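Local coordinates for lipoprotein (Bacteroides fragilis, PDB 3RWX) that is of unknown function but is probably a lipoprotein of the bacterial outer membrane, built from two calycin-like beta-barrel domains, at residues Thr150-Ile155 with Ser178-Ser183; Glu19-Gly24 with Thr126-Tyr131; Leu143-Gly148 with Ile251-Met256. All coordinates share one frame; numbering follows the deposited sequence. Where two conformers were deposited one is given.

Contact 1 of 3, residues Thr150-Ile155 with Ser178-Ser183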
loop_
_atom_site.group_PDB
_atom_site.type_symbol
_atom_site.label_atom_id
_atom_site.label_comp_id
_atom_site.label_asym_id
_atom_site.label_seq_id
_atom_site.Cartn_x
_atom_site.Cartn_y
_atom_site.Cartn_z
ATOM N N THR A 150 18.690 -27.964 -13.933
ATOM C CA THR A 150 19.533 -27.294 -12.961
ATOM C C THR A 150 18.726 -26.530 -11.943
ATOM O O THR A 150 17.809 -25.800 -12.288
ATOM C CB THR A 150 20.486 -26.309 -13.673
ATOM O OG1 THR A 150 21.506 -27.062 -14.339
ATOM C CG2 THR A 150 21.142 -25.316 -12.675
ATOM N N THR A 151 19.084 -26.678 -10.677
ATOM C CA THR A 151 18.576 -25.781 -9.635
ATOM C C THR A 151 19.775 -25.146 -8.943
ATOM O O THR A 151 20.688 -25.827 -8.444
ATOM C CB THR A 151 17.715 -26.510 -8.595
ATOM O OG1 THR A 151 16.646 -27.199 -9.257
ATOM C CG2 THR A 151 17.129 -25.514 -7.589
ATOM N N TYR A 152 19.767 -23.828 -8.921
ATOM C CA TYR A 152 20.901 -23.075 -8.422
ATOM C C TYR A 152 20.895 -22.999 -6.898
ATOM O O TYR A 152 19.883 -23.291 -6.263
ATOM C CB TYR A 152 20.881 -21.687 -9.033
ATOM C CG TYR A 152 21.158 -21.677 -10.523
ATOM C CD1 TYR A 152 22.429 -21.881 -11.012
ATOM C CD2 TYR A 152 20.150 -21.467 -11.437
ATOM C CE1 TYR A 152 22.698 -21.880 -12.400
ATOM C CE2 TYR A 152 20.408 -21.445 -12.819
ATOM C CZ TYR A 152 21.684 -21.655 -13.281
ATOM O OH TYR A 152 21.936 -21.624 -14.616
ATOM N N PRO A 153 22.037 -22.621 -6.300
ATOM C CA PRO A 153 21.981 -22.387 -4.872
ATOM C C PRO A 153 20.947 -21.302 -4.508
ATOM O O PRO A 153 20.667 -20.404 -5.307
ATOM C CB PRO A 153 23.415 -21.946 -4.533
ATOM C CG PRO A 153 24.259 -22.582 -5.560
ATOM C CD PRO A 153 23.410 -22.496 -6.817
ATOM N N ASP A 154 20.366 -21.435 -3.328
ATOM C CA ASP A 154 19.470 -20.427 -2.804
ATOM C C ASP A 154 20.129 -19.054 -2.754
ATOM O O ASP A 154 21.283 -18.935 -2.384
ATOM C CB ASP A 154 18.996 -20.809 -1.400
ATOM C CG ASP A 154 18.030 -21.982 -1.415
ATOM O OD1 ASP A 154 17.304 -22.158 -2.421
ATOM O OD2 ASP A 154 17.987 -22.735 -0.423
ATOM N N ILE A 155 19.374 -18.042 -3.157
ATOM C CA ILE A 155 19.750 -16.680 -2.955
ATOM C C ILE A 155 19.011 -16.188 -1.717
ATOM O O ILE A 155 17.785 -16.244 -1.663
ATOM C CB ILE A 155 19.321 -15.796 -4.175
ATOM C CG1 ILE A 155 20.077 -16.200 -5.439
ATOM C CG2 ILE A 155 19.560 -14.314 -3.875
ATOM C CD1 ILE A 155 19.398 -15.718 -6.731
ATOM N N SER A 178 20.664 -10.804 -9.485
ATOM C CA SER A 178 22.085 -10.500 -9.697
ATOM C C SER A 178 23.007 -11.326 -8.819
ATOM O O SER A 178 24.159 -11.446 -9.117
ATOM C CB SER A 178 22.371 -9.017 -9.458
ATOM O OG SER A 178 21.746 -8.253 -10.467
ATOM N N ASN A 179 22.484 -11.897 -7.744
ATOM C CA ASN A 179 23.306 -12.685 -6.817
ATOM C C ASN A 179 23.361 -14.176 -7.112
ATOM O O ASN A 179 23.867 -14.942 -6.319
ATOM C CB ASN A 179 22.790 -12.450 -5.407
ATOM C CG ASN A 179 22.917 -11.006 -5.001
ATOM O OD1 ASN A 179 21.985 -10.416 -4.487
ATOM N ND2 ASN A 179 24.096 -10.431 -5.221
ATOM N N LEU A 180 22.857 -14.561 -8.274
ATOM C CA LEU A 180 22.769 -15.942 -8.663
ATOM C C LEU A 180 24.147 -16.535 -8.835
ATOM O O LEU A 180 24.945 -15.979 -9.546
ATOM C CB LEU A 180 21.997 -16.027 -9.974
ATOM C CG LEU A 180 21.699 -17.443 -10.467
ATOM C CD1 LEU A 180 20.822 -18.216 -9.476
ATOM C CD2 LEU A 180 21.078 -17.373 -11.863
ATOM N N ASN A 181 24.440 -17.658 -8.195
ATOM C CA ASN A 181 25.729 -18.309 -8.400
ATOM C C ASN A 181 25.564 -19.587 -9.153
ATOM O O ASN A 181 24.461 -20.124 -9.216
ATOM C CB ASN A 181 26.393 -18.616 -7.075
ATOM C CG ASN A 181 26.794 -17.364 -6.313
ATOM O OD1 ASN A 181 27.013 -16.294 -6.883
ATOM N ND2 ASN A 181 26.891 -17.502 -5.019
ATOM N N SER A 182 26.663 -20.100 -9.696
ATOM C CA SER A 182 26.633 -21.333 -10.470
ATOM C C SER A 182 26.280 -22.536 -9.619
ATOM O O SER A 182 26.508 -22.546 -8.417
ATOM C CB SER A 182 27.986 -21.589 -11.118
ATOM O OG SER A 182 28.375 -20.471 -11.879
ATOM N N SER A 183 25.733 -23.545 -10.280
ATOM C CA SER A 183 25.468 -24.842 -9.716
ATOM C C SER A 183 26.557 -25.792 -10.199
ATOM O O SER A 183 27.218 -25.544 -11.212
ATOM C CB SER A 183 24.094 -25.318 -10.205
ATOM O OG SER A 183 24.040 -26.719 -10.398
HETATM O O HOH W 1 22.612 -18.623 -6.462
#

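Contact 2 of 3, residues Glu19-Gly24 with Thr126-Tyr131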
loop_
_atom_site.group_PDB
_atom_site.type_symbol
_atom_site.label_atom_id
_atom_site.label_comp_id
_atom_site.label_asym_id
_atom_site.label_seq_id
_atom_site.Cartn_x
_atom_site.Cartn_y
_atom_site.Cartn_z
ATOM N N GLU A 19 -18.279 6.678 6.715
ATOM C CA GLU A 19 -17.381 5.548 6.971
ATOM C C GLU A 19 -16.379 5.369 5.865
ATOM O O GLU A 19 -16.705 5.523 4.676
ATOM C CB GLU A 19 -18.194 4.276 7.134
ATOM C CG GLU A 19 -18.934 4.242 8.452
ATOM C CD GLU A 19 -19.843 3.038 8.602
ATOM O OE1 GLU A 19 -20.938 3.015 7.982
ATOM O OE2 GLU A 19 -19.456 2.133 9.350
ATOM N N GLY A 20 -15.150 5.039 6.244
ATOM C CA GLY A 20 -14.164 4.717 5.245
ATOM C C GLY A 20 -12.850 4.322 5.853
ATOM O O GLY A 20 -12.806 3.577 6.846
ATOM N N TYR A 21 -11.773 4.814 5.250
ATOM C CA TYR A 21 -10.445 4.446 5.689
ATOM C C TYR A 21 -9.515 5.663 5.675
ATOM O O TYR A 21 -9.847 6.712 5.129
ATOM C CB TYR A 21 -9.908 3.294 4.841
ATOM C CG TYR A 21 -9.640 3.636 3.413
ATOM C CD1 TYR A 21 -10.611 3.488 2.461
ATOM C CD2 TYR A 21 -8.400 4.087 3.002
ATOM C CE1 TYR A 21 -10.361 3.794 1.104
ATOM C CE2 TYR A 21 -8.154 4.404 1.660
ATOM C CZ TYR A 21 -9.144 4.250 0.725
ATOM O OH TYR A 21 -8.922 4.529 -0.611
ATOM N N SER A 22 -8.374 5.519 6.329
ATOM C CA SER A 22 -7.490 6.628 6.541
ATOM C C SER A 22 -6.081 6.275 6.100
ATOM O O SER A 22 -5.565 5.209 6.425
ATOM C CB SER A 22 -7.537 7.048 8.007
ATOM O OG SER A 22 -8.826 7.541 8.343
ATOM N N ILE A 23 -5.483 7.188 5.344
ATOM C CA ILE A 23 -4.177 7.025 4.753
ATOM C C ILE A 23 -3.256 8.135 5.242
ATOM O O ILE A 23 -3.634 9.297 5.247
ATOM C CB ILE A 23 -4.275 7.113 3.216
ATOM C CG1 ILE A 23 -5.105 5.940 2.688
ATOM C CG2 ILE A 23 -2.908 7.069 2.578
ATOM C CD1 ILE A 23 -4.614 4.600 3.126
ATOM N N GLY A 24 -2.038 7.761 5.627
ATOM C CA GLY A 24 -1.067 8.695 6.192
ATOM C C GLY A 24 0.168 8.928 5.340
ATOM O O GLY A 24 0.657 8.022 4.675
ATOM N N THR A 126 -14.790 1.544 1.042
ATOM C CA THR A 126 -14.045 0.377 1.453
ATOM C C THR A 126 -12.561 0.491 1.000
ATOM O O THR A 126 -12.271 1.011 -0.054
ATOM C CB THR A 126 -14.797 -0.891 0.951
ATOM O OG1 THR A 126 -15.307 -0.650 -0.367
ATOM C CG2 THR A 126 -16.019 -1.180 1.844
ATOM N N LEU A 127 -11.645 0.015 1.835
ATOM C CA LEU A 127 -10.230 -0.039 1.519
ATOM C C LEU A 127 -9.931 -0.779 0.190
ATOM O O LEU A 127 -10.367 -1.884 -0.017
ATOM C CB LEU A 127 -9.492 -0.750 2.643
ATOM C CG LEU A 127 -7.972 -0.634 2.575
ATOM C CD1 LEU A 127 -7.493 0.784 2.917
ATOM C CD2 LEU A 127 -7.349 -1.658 3.528
ATOM N N PRO A 128 -9.189 -0.152 -0.717
ATOM C CA PRO A 128 -8.853 -0.865 -1.949
ATOM C C PRO A 128 -8.061 -2.149 -1.733
ATOM O O PRO A 128 -7.228 -2.222 -0.854
ATOM C CB PRO A 128 -8.003 0.140 -2.707
ATOM C CG PRO A 128 -8.548 1.474 -2.258
ATOM C CD PRO A 128 -9.014 1.299 -0.839
ATOM N N ILE A 129 -8.304 -3.144 -2.570
ATOM C CA ILE A 129 -7.751 -4.463 -2.327
ATOM C C ILE A 129 -6.225 -4.430 -2.457
ATOM O O ILE A 129 -5.518 -5.160 -1.757
ATOM C CB ILE A 129 -8.394 -5.511 -3.244
ATOM C CG1 ILE A 129 -8.155 -6.935 -2.720
ATOM C CG2 ILE A 129 -7.922 -5.344 -4.704
ATOM C CD1 ILE A 129 -8.890 -8.012 -3.563
ATOM N N SER A 130 -5.705 -3.543 -3.298
ATOM C CA SER A 130 -4.257 -3.487 -3.469
ATOM C C SER A 130 -3.491 -3.171 -2.172
ATOM O O SER A 130 -2.319 -3.529 -2.059
ATOM C CB SER A 130 -3.879 -2.530 -4.594
ATOM O OG SER A 130 -4.446 -1.257 -4.362
ATOM N N TYR A 131 -4.133 -2.544 -1.185
ATOM C CA TYR A 131 -3.476 -2.328 0.113
ATOM C C TYR A 131 -3.195 -3.623 0.827
ATOM O O TYR A 131 -2.356 -3.659 1.715
ATOM C CB TYR A 131 -4.296 -1.446 1.058
ATOM C CG TYR A 131 -4.255 0.024 0.695
ATOM C CD1 TYR A 131 -3.188 0.816 1.060
ATOM C CD2 TYR A 131 -5.270 0.605 -0.040
ATOM C CE1 TYR A 131 -3.131 2.144 0.716
ATOM C CE2 TYR A 131 -5.233 1.935 -0.376
ATOM C CZ TYR A 131 -4.155 2.701 0.004
ATOM O OH TYR A 131 -4.122 4.036 -0.345
HETATM O O HOH W 2 -6.372 5.226 -1.355
#

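Contact 3 of 3, residues Leu143-Gly148 with Ile251-Met256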
loop_
_atom_site.group_PDB
_atom_site.type_symbol
_atom_site.label_atom_id
_atom_site.label_comp_id
_atom_site.label_asym_id
_atom_site.label_seq_id
_atom_site.Cartn_x
_atom_site.Cartn_y
_atom_site.Cartn_z
ATOM N N LEU A 143 15.114 -16.951 -2.725
ATOM C CA LEU A 143 14.844 -16.977 -4.146
ATOM C C LEU A 143 15.575 -18.179 -4.749
ATOM O O LEU A 143 16.791 -18.293 -4.658
ATOM C CB LEU A 143 15.314 -15.685 -4.754
ATOM C CG LEU A 143 14.984 -15.403 -6.211
ATOM C CD1 LEU A 143 13.494 -15.423 -6.503
ATOM C CD2 LEU A 143 15.599 -14.040 -6.556
ATOM N N SER A 144 14.811 -19.087 -5.332
ATOM C CA SER A 144 15.329 -20.345 -5.859
ATOM C C SER A 144 15.051 -20.360 -7.361
ATOM O O SER A 144 13.921 -20.205 -7.788
ATOM C CB SER A 144 14.652 -21.523 -5.165
ATOM O OG SER A 144 15.011 -22.742 -5.771
ATOM N N VAL A 145 16.103 -20.528 -8.140
ATOM C CA VAL A 145 16.041 -20.364 -9.573
ATOM C C VAL A 145 16.383 -21.682 -10.230
ATOM O O VAL A 145 17.326 -22.359 -9.823
ATOM C CB VAL A 145 17.059 -19.313 -10.018
ATOM C CG1 VAL A 145 17.171 -19.290 -11.560
ATOM C CG2 VAL A 145 16.710 -17.939 -9.419
ATOM N N SER A 146 15.631 -22.052 -11.253
ATOM C CA SER A 146 15.954 -23.269 -11.980
ATOM C C SER A 146 15.748 -23.088 -13.462
ATOM O O SER A 146 14.967 -22.237 -13.904
ATOM C CB SER A 146 15.140 -24.450 -11.447
ATOM O OG SER A 146 13.798 -24.072 -11.378
ATOM N N VAL A 147 16.541 -23.831 -14.220
ATOM C CA VAL A 147 16.399 -23.885 -15.672
ATOM C C VAL A 147 16.724 -25.309 -16.080
ATOM O O VAL A 147 17.717 -25.894 -15.642
ATOM C CB VAL A 147 17.316 -22.860 -16.411
ATOM C CG1 VAL A 147 18.790 -23.067 -16.051
ATOM C CG2 VAL A 147 17.095 -22.960 -17.901
ATOM N N GLY A 148 15.840 -25.894 -16.867
ATOM C CA GLY A 148 15.988 -27.294 -17.235
ATOM C C GLY A 148 16.168 -28.140 -15.992
ATOM O O GLY A 148 15.431 -27.986 -15.044
ATOM N N ILE A 251 14.299 -21.586 -23.656
ATOM C CA ILE A 251 13.682 -22.244 -22.513
ATOM C C ILE A 251 13.399 -21.196 -21.439
ATOM O O ILE A 251 14.105 -20.213 -21.323
ATOM C CB ILE A 251 14.574 -23.389 -21.973
ATOM C CG1 ILE A 251 13.760 -24.307 -21.074
ATOM C CG2 ILE A 251 15.833 -22.857 -21.242
ATOM C CD1 ILE A 251 14.526 -25.585 -20.703
ATOM N N ASP A 252 12.343 -21.401 -20.681
ATOM C CA ASP A 252 12.013 -20.525 -19.587
ATOM C C ASP A 252 12.877 -20.847 -18.387
ATOM O O ASP A 252 13.432 -21.946 -18.278
ATOM C CB ASP A 252 10.547 -20.699 -19.205
ATOM C CG ASP A 252 9.613 -20.130 -20.240
ATOM O OD1 ASP A 252 9.947 -19.092 -20.837
ATOM O OD2 ASP A 252 8.554 -20.728 -20.485
ATOM N N ILE A 253 12.993 -19.853 -17.521
ATOM C CA ILE A 253 13.589 -19.964 -16.224
ATOM C C ILE A 253 12.444 -19.854 -15.230
ATOM O O ILE A 253 11.472 -19.165 -15.502
ATOM C CB ILE A 253 14.522 -18.762 -15.948
ATOM C CG1 ILE A 253 15.724 -18.787 -16.859
ATOM C CG2 ILE A 253 15.041 -18.767 -14.518
ATOM C CD1 ILE A 253 16.608 -17.572 -16.660
ATOM N N THR A 254 12.576 -20.496 -14.075
ATOM C CA THR A 254 11.600 -20.369 -13.014
ATOM C C THR A 254 12.288 -19.807 -11.767
ATOM O O THR A 254 13.355 -20.273 -11.361
ATOM C CB THR A 254 10.977 -21.730 -12.676
ATOM O OG1 THR A 254 10.232 -22.207 -13.805
ATOM C CG2 THR A 254 10.031 -21.594 -11.491
ATOM N N ALA A 255 11.694 -18.801 -11.153
ATOM C CA ALA A 255 12.230 -18.301 -9.896
ATOM C C ALA A 255 11.132 -18.332 -8.881
ATOM O O ALA A 255 10.107 -17.720 -9.060
ATOM C CB ALA A 255 12.777 -16.886 -10.039
HETATM N N MSE A 256 11.347 -19.064 -7.808
HETATM C CA MSE A 256 10.401 -19.076 -6.717
HETATM C C MSE A 256 10.925 -18.235 -5.574
HETATM O O MSE A 256 11.982 -18.516 -5.007
HETATM C CB MSE A 256 10.171 -20.499 -6.250
HETATM C CG MSE A 256 9.502 -21.311 -7.313
HETATM SE SE MSE A 256 9.074 -23.030 -6.629
HETATM C CE MSE A 256 7.226 -22.764 -6.011
HETATM O O HOH W 3 12.358 -22.578 -9.495
HETATM O O HOH W 4 13.206 -24.464 -17.274
#

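Contact 1 of 3, residues Thr150-Ile155 with Ser178-Ser183
Tyr152 and Leu180 carry the apolar part of this contact, their side chains crossing at about a right angle. Leu180 CD1 packs 3.5 Å from Tyr152 CB, at the root of the ring, while its sister branch CD2 stands over one ring face, displaced toward the rim. The CG of Leu180 is anti to the backbone N (chi1 -175°), which carries the branch point toward the tyrosine. Thr150 CG2 covers the opposite face, 3.7 Å above the plane of the Tyr152 ring and over its centre, so methyl groups flank the ring on both sides; the same threonine methyl lies 3.8 Å from Ser183 CB. Asn181 O approaches Tyr152 CD1 obliquely, at 3.2 Å. Further along, Ile155 CD1 meets Leu180 CD1 at 4.0 Å.

No direct hydrogen bond joins the two segments; the polar link between their backbones is one water. It donates to Pro153 O at 2.9 Å and accepts from Asn181 N at 2.7 Å. The ring's far end is fixed by a hydrogen bond between Tyr152 OH and Arg187 O.

The end-to-end directions of Thr150-Ile155 and Asn179-Ser183 differ by 148°, yet without the ladder of an antiparallel sheet. This is a loop laid, through side chains and one water, against an edge strand of the sheet within this chain, strand 150-151, and the residues that follow it, in the second calycin-like beta-barrel family region.

Contact 2 of 3, residues Glu19-Gly24 with Thr126-Tyr131
Leu127 meets Tyr21 through a CH-pi contact: its CD1 sits 3.8 Å from the centroid of the Tyr21 ring and 26° off the normal, over the face but shifted toward the CD2 and CG side. The side chains of Tyr21 and Leu127 cross at about a right angle. Just before the leucine, the backbone O of Thr126 makes a marginal, oblique approach to Tyr21 CE1. At Pro128 the pyrrolidine ring reaches the far end of the same tyrosine, with Pro128 CD 3.2 Å from Tyr21 OH.

The path of the chain places this packing. Strand 20-25 pairs with strand 118-124 in the antiparallel sheet of the first calycin-like beta-barrel region, Tyr21 bonding through its backbone to Ile123. The chain leaving strand 118-124 heads for strand 144-147 of the other sheet, and on its way passes over the side chains of Tyr21 and Ile23.

Pro128 O accepts from Tyr131 N at 3.1 Å, a bond that accompanies the 3-10 turn beginning at Ile129 and brings Tyr131 back toward the strand. The Tyr131 side chain meets Ile23 tip to tip, its OH 3.6 Å from Ile23 CD1. One water links the two phenols, donating to Tyr131 OH at 2.7 Å and lying 2.7 Å from Tyr21 OH. Asp31 OD1 is a second hydrogen-bond partner of the Tyr131 hydroxyl.

Contact 3 of 3, residues Leu143-Gly148 with Ile251-Met256
Ile253 lies against Val145 and Ser146 of the partner strand. CB is 4.1 Å from Ser146 O. With CG1 anti to the carbonyl carbon (chi1 -67°), CG2 falls anti to the backbone N and comes within 3.5 Å of that same Ser146 O. The methyl also packs 3.7 Å from Val145 CG1, the two side chains crossing obliquely. CG1 is 4.4 Å from Val147 CB. CD1, extended anti to CA about the second torsion, meets nothing of the other segment, though the side chain also touches Met189 in a loop.

The backbone gives the main grip. Thr254 N donates to Ser146 O at 3.0 Å, nearly straight at 173°, and Ser146 N returns a bond to Thr254 O at 2.9 Å. Ser144 and selenomethionine Met256 form a second reciprocal hydrogen-bonded pair. Between these, Val145 and Ala255 make a non-hydrogen-bonded pair, where Val145 CA approaches Thr254 O at 3.2 Å in a CA-H...O contact. Beyond the ladder, a water bridges Gly148 N and Asp252 O, and Val147 CG2 touches Ile251 CG2 at 3.6 Å.

The N-to-C directions of strands 144-147 and 254-256 differ by 163°, so the pairing is antiparallel and joins the first strand of this sheet to its last in sequence. Strand 144-147 sits between strands 150-151 and 254-256, while strand 237-243 flanks strand 254-256 on its other side.

Contacts 1 and 3 are neighbours in one sheet: the 143-148 segment, which contact 3 pairs with strand 254-256, also bonds to the 150-155 segment of contact 1, through Tyr152 N to Val145 O and Leu143 N to Ile155 O. Contact 2 joins a strand of the other sheet to the chain that leaves it, its centre about 39 Å from that of contact 1 and about 36 Å from that of contact 3. All three mix buried and exposed residues, but contact 2 lies nearest the middle of the elongated chain. Waters bridge all three; contact 3 rests on direct backbone hydrogen bonds, whereas contacts 1 and 2 lack these across their segments and rely on tyrosine-centred packing.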